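Local coordinates for protein putative S41 protease (Bacteroides fragilis NCTC 9343, PDB 3K50) that probably cleaves peptide bonds as a serine protease of the S41 family, pairing a PDZ-like domain with a ClpP/crotonase-type core, at residues 45-49 / 60-64; 112-118 / 136-142; 177-182 / 382-386; 247-252 / 285-290; 324-329 / 358-363. All coordinates share one frame; numbering follows the deposited sequence.

Interaction 1 (45-49 / 60-64)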
# COMPACT_ATOMS: atom_id res chain seq x y z
N PRO A 45 -0.64 15.74 19.76
CA PRO A 45 -0.83 14.31 19.93
C PRO A 45 0.34 13.51 19.37
O PRO A 45 0.73 12.52 19.99
CB PRO A 45 -2.13 14.02 19.16
CG PRO A 45 -2.49 15.26 18.47
CD PRO A 45 -1.80 16.37 19.11
N GLU A 46 0.92 13.97 18.25
CA GLU A 46 2.12 13.38 17.65
C GLU A 46 3.25 13.29 18.65
O GLU A 46 3.90 12.25 18.76
CB GLU A 46 2.62 14.18 16.45
CG GLU A 46 1.75 14.12 15.19
CD GLU A 46 0.50 15.05 15.20
OE1 GLU A 46 0.15 15.59 16.28
OE2 GLU A 46 -0.11 15.23 14.11
N ALA A 47 3.44 14.34 19.44
CA ALA A 47 4.55 14.39 20.38
C ALA A 47 4.26 13.52 21.58
O ALA A 47 5.16 12.86 22.10
CB ALA A 47 4.86 15.85 20.82
N PHE A 48 3.00 13.52 22.03
CA PHE A 48 2.63 12.67 23.12
C PHE A 48 2.92 11.23 22.70
O PHE A 48 3.58 10.46 23.46
CB PHE A 48 1.13 12.78 23.48
CG PHE A 48 0.73 11.85 24.56
CD1 PHE A 48 0.80 12.24 25.89
CD2 PHE A 48 0.36 10.55 24.28
CE1 PHE A 48 0.46 11.34 26.93
CE2 PHE A 48 0.05 9.64 25.32
CZ PHE A 48 0.10 10.05 26.64
N LEU A 49 2.44 10.87 21.51
CA LEU A 49 2.55 9.49 21.00
C LEU A 49 3.99 9.00 20.94
O LEU A 49 4.28 7.87 21.35
CB LEU A 49 1.92 9.35 19.62
CG LEU A 49 1.82 7.92 19.08
CD1 LEU A 49 0.97 7.04 19.98
CD2 LEU A 49 1.26 7.92 17.69
N PHE A 60 4.63 2.15 14.10
CA PHE A 60 3.40 1.44 13.74
C PHE A 60 2.18 2.31 14.12
O PHE A 60 1.34 2.65 13.28
CB PHE A 60 3.35 0.06 14.35
CG PHE A 60 4.60 -0.76 14.16
CD1 PHE A 60 5.33 -0.70 12.98
CD2 PHE A 60 5.00 -1.64 15.14
CE1 PHE A 60 6.46 -1.46 12.83
CE2 PHE A 60 6.13 -2.42 14.98
CZ PHE A 60 6.85 -2.35 13.82
N SER A 61 2.11 2.70 15.37
CA SER A 61 1.06 3.61 15.80
C SER A 61 1.33 4.98 15.26
O SER A 61 2.47 5.43 15.23
CB SER A 61 1.04 3.67 17.32
OG SER A 61 0.77 2.41 17.86
N LYS A 62 0.28 5.70 14.88
CA LYS A 62 0.48 7.04 14.36
C LYS A 62 -0.78 7.92 14.40
O LYS A 62 -1.89 7.41 14.52
CB LYS A 62 0.95 6.97 12.92
CG LYS A 62 0.02 6.33 11.99
CD LYS A 62 0.77 5.92 10.72
CE LYS A 62 -0.17 5.38 9.62
NZ LYS A 62 -1.16 6.42 9.14
N ILE A 63 -0.56 9.22 14.30
CA ILE A 63 -1.63 10.22 14.29
C ILE A 63 -1.91 10.60 12.84
O ILE A 63 -0.98 10.84 12.06
CB ILE A 63 -1.27 11.50 15.10
CG1 ILE A 63 -0.88 11.18 16.56
CG2 ILE A 63 -2.42 12.56 14.99
CD1 ILE A 63 -1.96 10.44 17.41
N ASP A 64 -3.18 10.63 12.50
CA ASP A 64 -3.68 11.10 11.21
C ASP A 64 -4.80 12.12 11.43
O ASP A 64 -5.63 12.00 12.34
CB ASP A 64 -4.21 9.93 10.39
CG ASP A 64 -3.10 9.10 9.77
OD1 ASP A 64 -2.17 9.68 9.18
OD2 ASP A 64 -3.16 7.87 9.86
O HOH W 1 0.15 13.67 11.59
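Helix 45-49 and strand 62-64 run almost exactly antiparallel, their axes 170° apart in direction and 8.2 Å apart at closest, in a helix-on-strand packing of the N-terminal domain of the S41 family. Glu46 lies level with Ile63, and the branched side chain of Ile63 is the central one of the contact. Its CG1 rests against the backbone where the helix starts, 3.8 Å from Pro45 C, while its CD1 reaches on to Pro45 CB at 4.0 Å. Beta-branched isoleucine suits this place because its two branches divide the helix surface: CG1 and CD1 take Pro45 and the backbone, and CG2, anti to the backbone N, turns to the carboxylate of Glu46 and lies 3.6 Å from its OE2. That carboxylate comes near because the Glu46 chain bends at chi2 (80°), which folds its aliphatic part over Ile63. One turn along, Leu49 points into the contact, and its CD2 does the touching, 3.5 Å from Lys62 CA and near the carbonyl of Ser61. Leucine is apt here, since its branched end can lay a methyl against the strand backbone; its other surroundings include Met23 of helix 18-26. Ser61 belongs to the strand side, its OG held by Asp57 and by the backbone N of Val347, and Ile63 is backed by Leu344 of strand 342-352. On the exposed side, by Glu46, the polar link between the two elements is a water, which donates to Glu46 OE2 at 3.0 Å and to Ile63 O at 3.1 Å.

Interaction 2 (112-118 / 136-142)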
# COMPACT_ATOMS: atom_id res chain seq x y z
N HIS A 112 5.70 8.27 -17.75
CA HIS A 112 5.87 9.62 -18.25
C HIS A 112 6.67 10.41 -17.25
O HIS A 112 6.59 10.19 -16.03
CB HIS A 112 4.55 10.33 -18.45
CG HIS A 112 3.85 9.99 -19.72
ND1 HIS A 112 2.49 9.83 -19.80
CD2 HIS A 112 4.34 9.78 -20.97
CE1 HIS A 112 2.17 9.54 -21.04
NE2 HIS A 112 3.26 9.50 -21.77
N TRP A 113 7.41 11.38 -17.77
CA TRP A 113 8.22 12.26 -16.94
C TRP A 113 7.74 13.68 -17.17
O TRP A 113 7.54 14.07 -18.32
CB TRP A 113 9.67 12.22 -17.36
CG TRP A 113 10.38 10.92 -17.22
CD1 TRP A 113 10.21 9.82 -17.97
CD2 TRP A 113 11.45 10.63 -16.32
NE1 TRP A 113 11.09 8.83 -17.59
CE2 TRP A 113 11.86 9.31 -16.57
CE3 TRP A 113 12.09 11.35 -15.31
CZ2 TRP A 113 12.87 8.68 -15.84
CZ3 TRP A 113 13.12 10.74 -14.61
CH2 TRP A 113 13.50 9.41 -14.89
N ILE A 114 7.47 14.42 -16.09
CA ILE A 114 7.12 15.83 -16.19
C ILE A 114 8.45 16.60 -16.20
O ILE A 114 9.26 16.46 -15.28
CB ILE A 114 6.24 16.31 -15.06
CG1 ILE A 114 4.92 15.53 -14.99
CG2 ILE A 114 5.85 17.76 -15.26
CD1 ILE A 114 4.04 15.97 -13.78
N MSE A 115 8.69 17.38 -17.25
CA MSE A 115 9.97 18.10 -17.44
C MSE A 115 9.90 19.62 -17.23
O MSE A 115 10.92 20.23 -16.88
CB MSE A 115 10.51 17.83 -18.84
CG MSE A 115 10.72 16.38 -19.14
SE MSE A 115 11.36 16.09 -20.91
CE MSE A 115 13.31 16.45 -20.67
N MSE A 116 8.74 20.22 -17.52
CA MSE A 116 8.50 21.66 -17.31
C MSE A 116 7.07 21.91 -16.93
O MSE A 116 6.18 21.12 -17.32
CB MSE A 116 8.74 22.42 -18.59
CG MSE A 116 10.04 22.10 -19.24
SE MSE A 116 11.54 22.99 -18.50
CE MSE A 116 11.43 24.29 -19.96
N MSE A 117 6.84 22.97 -16.16
CA MSE A 117 5.49 23.43 -15.81
C MSE A 117 5.38 24.88 -16.21
O MSE A 117 6.10 25.74 -15.70
CB MSE A 117 5.21 23.30 -14.33
CG MSE A 117 5.08 21.92 -13.88
SE MSE A 117 4.34 21.79 -12.09
CE MSE A 117 5.84 22.61 -11.03
N ASN A 118 4.47 25.16 -17.12
CA ASN A 118 4.29 26.54 -17.63
C ASN A 118 5.61 27.21 -17.99
O ASN A 118 5.90 28.34 -17.55
CB ASN A 118 3.48 27.38 -16.65
CG ASN A 118 2.01 27.02 -16.69
OD1 ASN A 118 1.56 26.20 -15.90
ND2 ASN A 118 1.27 27.57 -17.68
N ARG A 136 -2.30 23.71 -15.34
CA ARG A 136 -0.89 23.90 -15.67
C ARG A 136 -0.62 23.41 -17.07
O ARG A 136 -1.34 22.56 -17.59
CB ARG A 136 0.04 23.08 -14.74
CG ARG A 136 -0.22 23.10 -13.24
CD ARG A 136 -0.16 24.49 -12.66
NE ARG A 136 0.99 25.26 -13.15
CZ ARG A 136 2.21 25.24 -12.61
NH1 ARG A 136 2.49 24.51 -11.52
NH2 ARG A 136 3.17 26.00 -13.16
N GLN A 137 0.44 23.94 -17.65
CA GLN A 137 0.91 23.49 -18.95
C GLN A 137 2.16 22.68 -18.66
O GLN A 137 3.07 23.18 -18.00
CB GLN A 137 1.25 24.66 -19.87
CG GLN A 137 0.03 25.37 -20.42
CD GLN A 137 -0.87 24.42 -21.20
OE1 GLN A 137 -2.09 24.40 -20.99
NE2 GLN A 137 -0.27 23.59 -22.07
N LEU A 138 2.20 21.45 -19.16
CA LEU A 138 3.33 20.58 -18.89
C LEU A 138 4.10 20.16 -20.13
O LEU A 138 3.49 19.88 -21.16
CB LEU A 138 2.82 19.31 -18.19
CG LEU A 138 1.93 19.43 -16.94
CD1 LEU A 138 1.55 18.05 -16.35
CD2 LEU A 138 2.56 20.33 -15.84
N GLN A 139 5.43 20.14 -20.04
CA GLN A 139 6.26 19.48 -21.05
C GLN A 139 6.48 18.07 -20.47
O GLN A 139 6.85 17.95 -19.33
CB GLN A 139 7.59 20.18 -21.30
CG GLN A 139 8.44 19.50 -22.39
CD GLN A 139 9.72 20.26 -22.71
OE1 GLN A 139 10.56 20.47 -21.85
NE2 GLN A 139 9.86 20.66 -23.98
N ILE A 140 6.25 17.04 -21.27
CA ILE A 140 6.32 15.66 -20.86
C ILE A 140 7.40 14.95 -21.64
O ILE A 140 7.61 15.26 -22.84
CB ILE A 140 4.94 14.94 -21.16
CG1 ILE A 140 3.79 15.55 -20.34
CG2 ILE A 140 4.97 13.40 -20.92
CD1 ILE A 140 4.01 15.55 -18.90
N GLY A 141 8.09 13.99 -21.00
CA GLY A 141 9.13 13.21 -21.68
C GLY A 141 9.01 11.72 -21.39
O GLY A 141 8.11 11.31 -20.68
N VAL A 142 9.93 10.93 -21.97
CA VAL A 142 10.05 9.50 -21.73
C VAL A 142 11.53 9.15 -21.68
O VAL A 142 12.37 9.89 -22.21
CB VAL A 142 9.38 8.65 -22.81
CG1 VAL A 142 7.87 8.84 -22.77
CG2 VAL A 142 9.96 8.97 -24.19
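Asn118 OD1 is gripped by Arg136 NE at 3.0 Å and by Gln137 N at 3.1 Å, the two donors arriving from opposite faces of the amide plane, with a weaker third bond from Arg136 NH2. This clasp closes one end of an antiparallel strand pair, 113-117 with 136-142, in the PDZ-like domain. The amide and guanidinium planes are 3° apart, and OD1 sits at the edge of the guanidinium, somewhat tilted out of its plane. Arginine suits the site because its chain, bent at chi2 and chi3, curls back to offer NE while NH1 reaches Glu129 in a salt bridge. Met117, a selenomethionine, lays CB over one face of the same guanidinium. Asn118 also donates its backbone N to Gln137 O at 2.6 Å, nearly straight at 175°.

Further along, a classic beta bulge interrupts the pairing: Met115 and Met116 both face Gln139, whose O accepts a sound bond from Met115 N (2.8 Å) and a weak one from Met116 N. Beyond it, Trp113 and Gly141 form a hydrogen-bonded pair. Met115 is a selenomethionine too, and Gly141, having no side chain, lets its selenium come within 3.7 Å of Gly141 CA. Ile114, Met117, Leu138 and Ile140 share one sheet face and build its apolar layer; Met117 and Leu138 run side by side, while Ile114 crosses both of its partners. Trp113 is on the other face, where its ring meets Tyr81 edge-to-face. At the end of the pair, His112 CD2 comes 3.7 Å from Ile140 CG2.

Interaction 3 (177-182 / 382-386)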
# COMPACT_ATOMS: atom_id res chain seq x y z
N HIS A 177 -6.84 -1.27 -8.69
CA HIS A 177 -6.20 -0.29 -9.62
C HIS A 177 -5.99 -0.75 -11.02
O HIS A 177 -6.18 0.01 -11.97
CB HIS A 177 -4.87 0.15 -9.03
CG HIS A 177 -4.19 1.23 -9.80
ND1 HIS A 177 -4.73 2.49 -9.94
CD2 HIS A 177 -3.03 1.22 -10.50
CE1 HIS A 177 -3.91 3.22 -10.68
NE2 HIS A 177 -2.87 2.47 -11.03
N ARG A 178 -5.62 -2.00 -11.18
CA ARG A 178 -5.46 -2.55 -12.52
C ARG A 178 -5.65 -4.08 -12.47
O ARG A 178 -5.23 -4.74 -11.49
CB ARG A 178 -4.07 -2.20 -13.07
CG ARG A 178 -4.01 -1.82 -14.59
CD ARG A 178 -4.69 -0.46 -14.89
NE ARG A 178 -3.85 0.77 -14.99
CZ ARG A 178 -4.26 2.02 -14.69
NH1 ARG A 178 -5.41 2.27 -14.04
NH2 ARG A 178 -3.43 3.03 -14.91
N PHE A 179 -6.21 -4.58 -13.57
CA PHE A 179 -6.60 -5.97 -13.82
C PHE A 179 -6.13 -6.46 -15.17
O PHE A 179 -6.21 -5.73 -16.17
CB PHE A 179 -8.13 -6.04 -13.88
CG PHE A 179 -8.70 -7.38 -14.32
CD1 PHE A 179 -8.89 -7.68 -15.68
CD2 PHE A 179 -9.12 -8.31 -13.37
CE1 PHE A 179 -9.46 -8.93 -16.09
CE2 PHE A 179 -9.69 -9.53 -13.76
CZ PHE A 179 -9.85 -9.83 -15.15
N GLU A 180 -5.66 -7.70 -15.23
CA GLU A 180 -5.40 -8.27 -16.54
C GLU A 180 -5.27 -9.76 -16.47
O GLU A 180 -4.85 -10.30 -15.43
CB GLU A 180 -4.03 -7.81 -17.05
CG GLU A 180 -4.06 -6.62 -17.91
CD GLU A 180 -2.87 -6.59 -18.70
OE1 GLU A 180 -1.79 -6.75 -18.09
OE2 GLU A 180 -3.02 -6.45 -19.93
N ILE A 181 -5.62 -10.42 -17.59
CA ILE A 181 -5.32 -11.84 -17.78
C ILE A 181 -4.26 -11.90 -18.89
O ILE A 181 -4.49 -11.40 -20.01
CB ILE A 181 -6.53 -12.70 -18.15
CG1 ILE A 181 -7.52 -12.67 -16.98
CG2 ILE A 181 -6.07 -14.15 -18.45
CD1 ILE A 181 -8.90 -13.18 -17.33
N ILE A 182 -3.12 -12.48 -18.57
CA ILE A 182 -1.99 -12.57 -19.48
C ILE A 182 -1.73 -14.00 -19.89
O ILE A 182 -1.44 -14.87 -19.03
CB ILE A 182 -0.74 -12.04 -18.74
CG1 ILE A 182 -1.03 -10.62 -18.19
CG2 ILE A 182 0.55 -12.13 -19.60
CD1 ILE A 182 -0.03 -10.14 -17.11
N PHE A 382 1.43 -0.32 -15.28
CA PHE A 382 1.11 -1.59 -14.65
C PHE A 382 0.38 -2.56 -15.59
O PHE A 382 -0.51 -2.18 -16.35
CB PHE A 382 0.25 -1.36 -13.43
CG PHE A 382 0.90 -0.50 -12.38
CD1 PHE A 382 1.99 -0.97 -11.65
CD2 PHE A 382 0.34 0.71 -12.03
CE1 PHE A 382 2.53 -0.20 -10.66
CE2 PHE A 382 0.87 1.47 -11.06
CZ PHE A 382 1.97 1.00 -10.34
N GLY A 383 0.78 -3.82 -15.55
CA GLY A 383 0.17 -4.82 -16.41
C GLY A 383 0.82 -4.93 -17.79
O GLY A 383 0.55 -5.88 -18.50
N ASN A 384 1.70 -4.00 -18.18
CA ASN A 384 2.49 -4.15 -19.41
C ASN A 384 3.46 -5.26 -19.07
O ASN A 384 4.13 -5.17 -18.08
CB ASN A 384 3.18 -2.82 -19.76
CG ASN A 384 4.04 -2.88 -21.01
OD1 ASN A 384 4.85 -3.79 -21.20
ND2 ASN A 384 3.94 -1.83 -21.83
N THR A 385 3.54 -6.33 -19.88
CA THR A 385 4.37 -7.49 -19.52
C THR A 385 5.87 -7.23 -19.50
O THR A 385 6.66 -8.04 -18.95
CB THR A 385 4.07 -8.71 -20.42
OG1 THR A 385 4.29 -8.35 -21.77
CG2 THR A 385 2.58 -9.22 -20.26
N ASN A 386 6.29 -6.11 -20.06
CA ASN A 386 7.71 -5.74 -19.99
C ASN A 386 8.00 -4.88 -18.76
O ASN A 386 9.16 -4.57 -18.49
CB ASN A 386 8.15 -4.99 -21.21
CG ASN A 386 8.04 -5.81 -22.49
OD1 ASN A 386 7.55 -5.30 -23.49
ND2 ASN A 386 8.55 -7.04 -22.48
O HOH W 2 -0.11 2.15 -15.10
O HOH W 3 -1.80 0.30 -16.63
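This contact, mixed in character, is a loop packed across one face of a sheet: 382-386, just ahead of helix 388-398, lies over the outermost strand, 177-182, of the mixed sheet in the ClpP/crotonase-like core. The two directions differ by 8°, yet the backbones stay too far apart to pair as strands, and side chains and waters lie between them. At one end the buried rings of His177 and Phe382 cross at about a right angle, with Phe382 CD2 in the plane of the imidazole, at its edge, 3.7 Å from His177 CD2. With chi1 at -175°, the imidazole swings to the loop side, and Tyr96 stacks on it. Arg178 NH1 lies over one face of that imidazole and donates to His177 O at 3.2 Å, which probably helps to hold the bent arginine chain. His177 and Arg178 both face Met193 in a classic beta bulge, so neighbouring residues can turn to the same loop. A water accepts a hydrogen bond from Arg178 NE at 2.7 Å and donates one to Phe382 O at 2.8 Å. Gly383 has positive phi (87°), which glycine adopts easily. At the far end the methyls Ile182 CG2 and Thr385 CG2 meet at 3.6 Å, threonine giving the loop an apolar branch. Ring contact and water bridges thus hold the His177-Phe382 end and methyls the Ile182-Thr385 end, consistent with a loop laid on the sheet and not woven into it.

Interaction 4 (247-252 / 285-290)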
# COMPACT_ATOMS: atom_id res chain seq x y z
N THR A 247 -8.86 -15.78 0.99
CA THR A 247 -9.83 -16.84 0.82
C THR A 247 -9.97 -17.13 -0.68
O THR A 247 -10.10 -18.27 -1.10
CB THR A 247 -11.16 -16.45 1.55
OG1 THR A 247 -10.96 -16.50 2.99
CG2 THR A 247 -12.37 -17.36 1.13
N MSE A 248 -9.88 -16.08 -1.50
CA MSE A 248 -10.10 -16.24 -2.93
C MSE A 248 -8.85 -16.71 -3.71
O MSE A 248 -8.99 -17.25 -4.81
CB MSE A 248 -10.72 -14.97 -3.51
CG MSE A 248 -12.17 -14.69 -3.08
SE MSE A 248 -13.19 -13.36 -4.01
CE MSE A 248 -12.08 -11.91 -3.67
N LEU A 249 -7.66 -16.56 -3.14
CA LEU A 249 -6.42 -17.02 -3.82
C LEU A 249 -6.08 -18.45 -3.46
O LEU A 249 -5.52 -19.16 -4.28
CB LEU A 249 -5.22 -16.14 -3.42
CG LEU A 249 -5.19 -14.70 -3.86
CD1 LEU A 249 -4.20 -13.80 -3.08
CD2 LEU A 249 -4.82 -14.72 -5.41
N ALA A 250 -6.50 -18.90 -2.28
CA ALA A 250 -6.00 -20.13 -1.72
C ALA A 250 -6.37 -21.41 -2.45
O ALA A 250 -7.37 -21.44 -3.20
CB ALA A 250 -6.46 -20.24 -0.29
N PRO A 251 -5.61 -22.48 -2.21
CA PRO A 251 -6.07 -23.75 -2.75
C PRO A 251 -7.42 -24.07 -2.14
O PRO A 251 -7.64 -23.88 -0.91
CB PRO A 251 -5.04 -24.76 -2.21
CG PRO A 251 -3.82 -23.95 -1.87
CD PRO A 251 -4.31 -22.60 -1.49
N ALA A 252 -8.30 -24.61 -2.95
CA ALA A 252 -9.66 -24.97 -2.59
C ALA A 252 -9.73 -25.98 -1.43
O ALA A 252 -10.65 -25.95 -0.60
CB ALA A 252 -10.37 -25.51 -3.85
N GLY A 285 -17.72 -13.30 -5.92
CA GLY A 285 -16.37 -13.56 -6.39
C GLY A 285 -16.18 -15.04 -6.70
O GLY A 285 -17.16 -15.75 -6.97
N ALA A 286 -14.93 -15.50 -6.67
CA ALA A 286 -14.55 -16.89 -6.98
C ALA A 286 -13.24 -17.24 -6.32
O ALA A 286 -12.39 -16.37 -6.20
CB ALA A 286 -14.40 -17.06 -8.52
N ASN A 287 -13.10 -18.48 -5.84
CA ASN A 287 -11.84 -19.00 -5.34
C ASN A 287 -11.09 -19.54 -6.56
O ASN A 287 -11.72 -20.23 -7.42
CB ASN A 287 -12.02 -20.12 -4.31
CG ASN A 287 -10.72 -20.86 -4.07
OD1 ASN A 287 -10.42 -21.82 -4.76
ND2 ASN A 287 -9.89 -20.33 -3.18
N LEU A 288 -9.79 -19.27 -6.65
CA LEU A 288 -9.04 -19.63 -7.87
C LEU A 288 -8.26 -20.94 -7.76
O LEU A 288 -7.69 -21.42 -8.76
CB LEU A 288 -8.15 -18.46 -8.34
CG LEU A 288 -8.87 -17.13 -8.68
CD1 LEU A 288 -7.86 -16.12 -9.28
CD2 LEU A 288 -10.07 -17.27 -9.63
N ASN A 289 -8.29 -21.55 -6.58
CA ASN A 289 -7.62 -22.78 -6.34
C ASN A 289 -6.19 -22.78 -6.79
O ASN A 289 -5.76 -23.70 -7.49
CB ASN A 289 -8.38 -23.92 -7.03
CG ASN A 289 -7.88 -25.31 -6.63
OD1 ASN A 289 -7.40 -25.57 -5.54
ND2 ASN A 289 -7.99 -26.19 -7.55
N LEU A 290 -5.43 -21.76 -6.40
CA LEU A 290 -4.04 -21.68 -6.80
C LEU A 290 -3.13 -22.37 -5.81
O LEU A 290 -3.43 -22.45 -4.64
CB LEU A 290 -3.60 -20.22 -6.89
CG LEU A 290 -4.29 -19.26 -7.86
CD1 LEU A 290 -4.10 -17.86 -7.27
CD2 LEU A 290 -3.74 -19.42 -9.32
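The side-chain amide of Asn287 meets two backbone carbonyls at its nitrogen edge: ND2 donates to Thr247 O at 2.9 Å and to Ala250 O at 2.8 Å, both oxygens lying close to the amide plane. Each N-H thus has its own acceptor, which holds the group flat and fixes which end is nitrogen. Its OD1 turns back to Asn289 N at 2.8 Å, a donor standing well above the carbonyl plane, and so closes an Asx turn. Asn287 thus takes up carbonyls at the C-terminal end of helix 239-249, while a second amide, that of Asn289, holds Ala252 N just after it, on OD1 at 2.9 Å. The segment 285-290 is the loop leading into strand 292-297 of the ClpP/crotonase-like core. Backbone joins in: Leu288 N donates to Met248 O at 2.8 Å, and Leu290 N weakly to Leu249 O. Asn289 has positive phi and psi (both 50°), a conformation asparagine tolerates well. On the apolar side, the side chains of Leu249 and Leu290 cross, CD2 of Leu249 3.7 Å from CD1 of Leu290, both leucines also touching Phe227. Selenomethionine Met248, bent at chi3, brings its selenium to 4.0 Å from Gly285 CA, where glycine leaves room for it.

Interaction 5 (324-329 / 358-363)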
# COMPACT_ATOMS: atom_id res chain seq x y z
N LYS A 324 12.45 -5.31 0.09
CA LYS A 324 11.92 -5.73 1.40
C LYS A 324 10.68 -4.95 1.85
O LYS A 324 10.57 -3.72 1.57
CB LYS A 324 13.10 -5.66 2.40
CG LYS A 324 12.78 -6.12 3.76
CD LYS A 324 13.92 -6.80 4.52
CE LYS A 324 14.80 -5.94 5.40
NZ LYS A 324 15.09 -6.78 6.70
N THR A 325 9.73 -5.63 2.50
CA THR A 325 8.49 -5.03 3.03
C THR A 325 8.80 -4.19 4.28
O THR A 325 9.91 -4.18 4.74
CB THR A 325 7.37 -6.07 3.32
OG1 THR A 325 7.77 -6.95 4.40
CG2 THR A 325 7.07 -6.85 2.06
N ALA A 326 7.80 -3.49 4.80
CA ALA A 326 7.99 -2.48 5.85
C ALA A 326 8.32 -3.02 7.24
O ALA A 326 8.98 -2.35 8.03
CB ALA A 326 6.75 -1.62 5.98
N GLY A 327 7.86 -4.21 7.53
CA GLY A 327 8.10 -4.79 8.87
C GLY A 327 7.00 -4.50 9.91
O GLY A 327 7.22 -4.65 11.12
N GLU A 328 5.82 -4.10 9.47
CA GLU A 328 4.72 -3.82 10.43
C GLU A 328 3.99 -5.16 10.79
O GLU A 328 3.06 -5.52 10.16
CB GLU A 328 3.78 -2.73 9.88
CG GLU A 328 2.79 -2.22 10.89
CD GLU A 328 2.05 -1.04 10.33
OE1 GLU A 328 2.67 0.03 10.27
OE2 GLU A 328 0.88 -1.22 9.91
N TYR A 329 4.45 -5.87 11.83
CA TYR A 329 3.97 -7.23 12.10
C TYR A 329 2.80 -7.31 13.09
O TYR A 329 2.47 -8.41 13.54
CB TYR A 329 5.16 -8.11 12.60
CG TYR A 329 5.83 -7.59 13.82
CD1 TYR A 329 6.89 -6.69 13.73
CD2 TYR A 329 5.42 -7.98 15.09
CE1 TYR A 329 7.51 -6.22 14.85
CE2 TYR A 329 6.02 -7.44 16.25
CZ TYR A 329 7.07 -6.59 16.14
OH TYR A 329 7.67 -6.10 17.29
N SER A 358 4.51 -14.51 13.41
CA SER A 358 4.47 -13.20 12.73
C SER A 358 5.90 -12.67 12.82
O SER A 358 6.14 -11.51 13.12
CB SER A 358 3.47 -12.25 13.37
OG SER A 358 3.63 -12.09 14.77
N ASP A 359 6.85 -13.53 12.53
CA ASP A 359 8.21 -13.25 12.80
C ASP A 359 8.95 -12.64 11.57
O ASP A 359 9.88 -13.23 11.04
CB ASP A 359 8.81 -14.55 13.38
CG ASP A 359 8.15 -14.96 14.74
OD1 ASP A 359 6.92 -14.75 15.00
OD2 ASP A 359 8.90 -15.52 15.58
N TYR A 360 8.47 -11.46 11.15
CA TYR A 360 9.00 -10.69 10.04
C TYR A 360 9.30 -9.25 10.46
O TYR A 360 9.18 -8.34 9.65
CB TYR A 360 8.04 -10.67 8.81
CG TYR A 360 6.58 -10.36 9.08
CD1 TYR A 360 5.73 -11.35 9.52
CD2 TYR A 360 6.03 -9.12 8.73
CE1 TYR A 360 4.42 -11.11 9.72
CE2 TYR A 360 4.70 -8.84 8.96
CZ TYR A 360 3.89 -9.87 9.39
OH TYR A 360 2.56 -9.65 9.63
N ALA A 361 9.78 -9.09 11.69
CA ALA A 361 10.30 -7.81 12.14
C ALA A 361 11.34 -7.39 11.09
O ALA A 361 12.06 -8.21 10.56
CB ALA A 361 10.95 -7.97 13.52
N THR A 362 11.38 -6.12 10.76
CA THR A 362 12.27 -5.52 9.74
C THR A 362 11.87 -5.81 8.29
O THR A 362 12.44 -5.23 7.36
CB THR A 362 13.84 -5.80 9.95
OG1 THR A 362 14.25 -7.02 9.33
CG2 THR A 362 14.23 -5.77 11.44
N GLY A 363 10.84 -6.63 8.09
CA GLY A 363 10.29 -6.87 6.77
C GLY A 363 10.56 -8.24 6.16
O GLY A 363 11.44 -8.99 6.62
O HOH W 4 12.06 -2.50 5.71
O HOH W 5 9.77 -4.23 12.02
O HOH W 6 1.20 -7.38 9.14
O HOH W 7 1.80 -10.10 15.45
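Gly327 and Gly363 bring their CA atoms to 3.7 Å where two loops of the ClpP/crotonase-like core meet, at a type II beta turn that runs from Tyr360 to Gly363 and is closed by Gly363 N on Tyr360 O. Glycine suits so close a backbone approach, and Gly363 CA also makes a CA-H...O contact with Thr325 O.

Apolar contact centres on two tyrosines. Tyr329 CB sits over one face of the Tyr360 ring, 3.9 Å from its centroid and 17° off the normal, a CH-pi contact; the Tyr329 ring itself passes along Ala361, CE1 reaching Ala361 CB at 4.1 Å. Tyr329 projects that way because its CG lies between the backbone N and the carbonyl carbon (chi1 58°). Tyrosine suits position 360, since its ring serves as a platform and stacks with Phe364, while its hydroxyl donates to a bridging water.

Direct polar contact is sparse. Lys324 reaches toward Thr362, beside a bound glycerol, probably from the crystallisation liquor, that bonds to Thr362 OG1 and Gly363 O, though the placing of its amine is doubtful. Glu306 of helix 304-312 anchors the other loop through Thr325 OG1, which also bonds Phe364 N, and the backbone N atoms of Gly327 and Glu328.

Water carries the rest. Single molecules link Thr325 O with Thr362 O, Gly327 O with Thr362 N, and Tyr329 O with Ser358 OG; another lies at the edge of the Tyr360 ring, accepting from Tyr360 OH at 2.7 Å and donating to Glu328 O at 2.8 Å.

Only interactions 1 and 5 touch: Phe60, beside the N-terminal strand, packs on Gly327, Glu328 and Tyr329, joining the N-terminal domain to the S41 core. Interaction 2 stands apart in the PDZ-like domain, about 37 Å between centres from interaction 5, and is the one true strand pair, held mainly by backbone bonds. Interactions 3 and 4 both serve the ClpP/crotonase-like sheet, 3 along an outer strand and 4 at a helix end; along the chain, 4 and 5 are nested within the loop that 3 closes. None is wholly buried. Apolar packing dominates interaction 1, asparagine amides interaction 4, while water bridges help interactions 1, 3 and 5, where backbones do not pair.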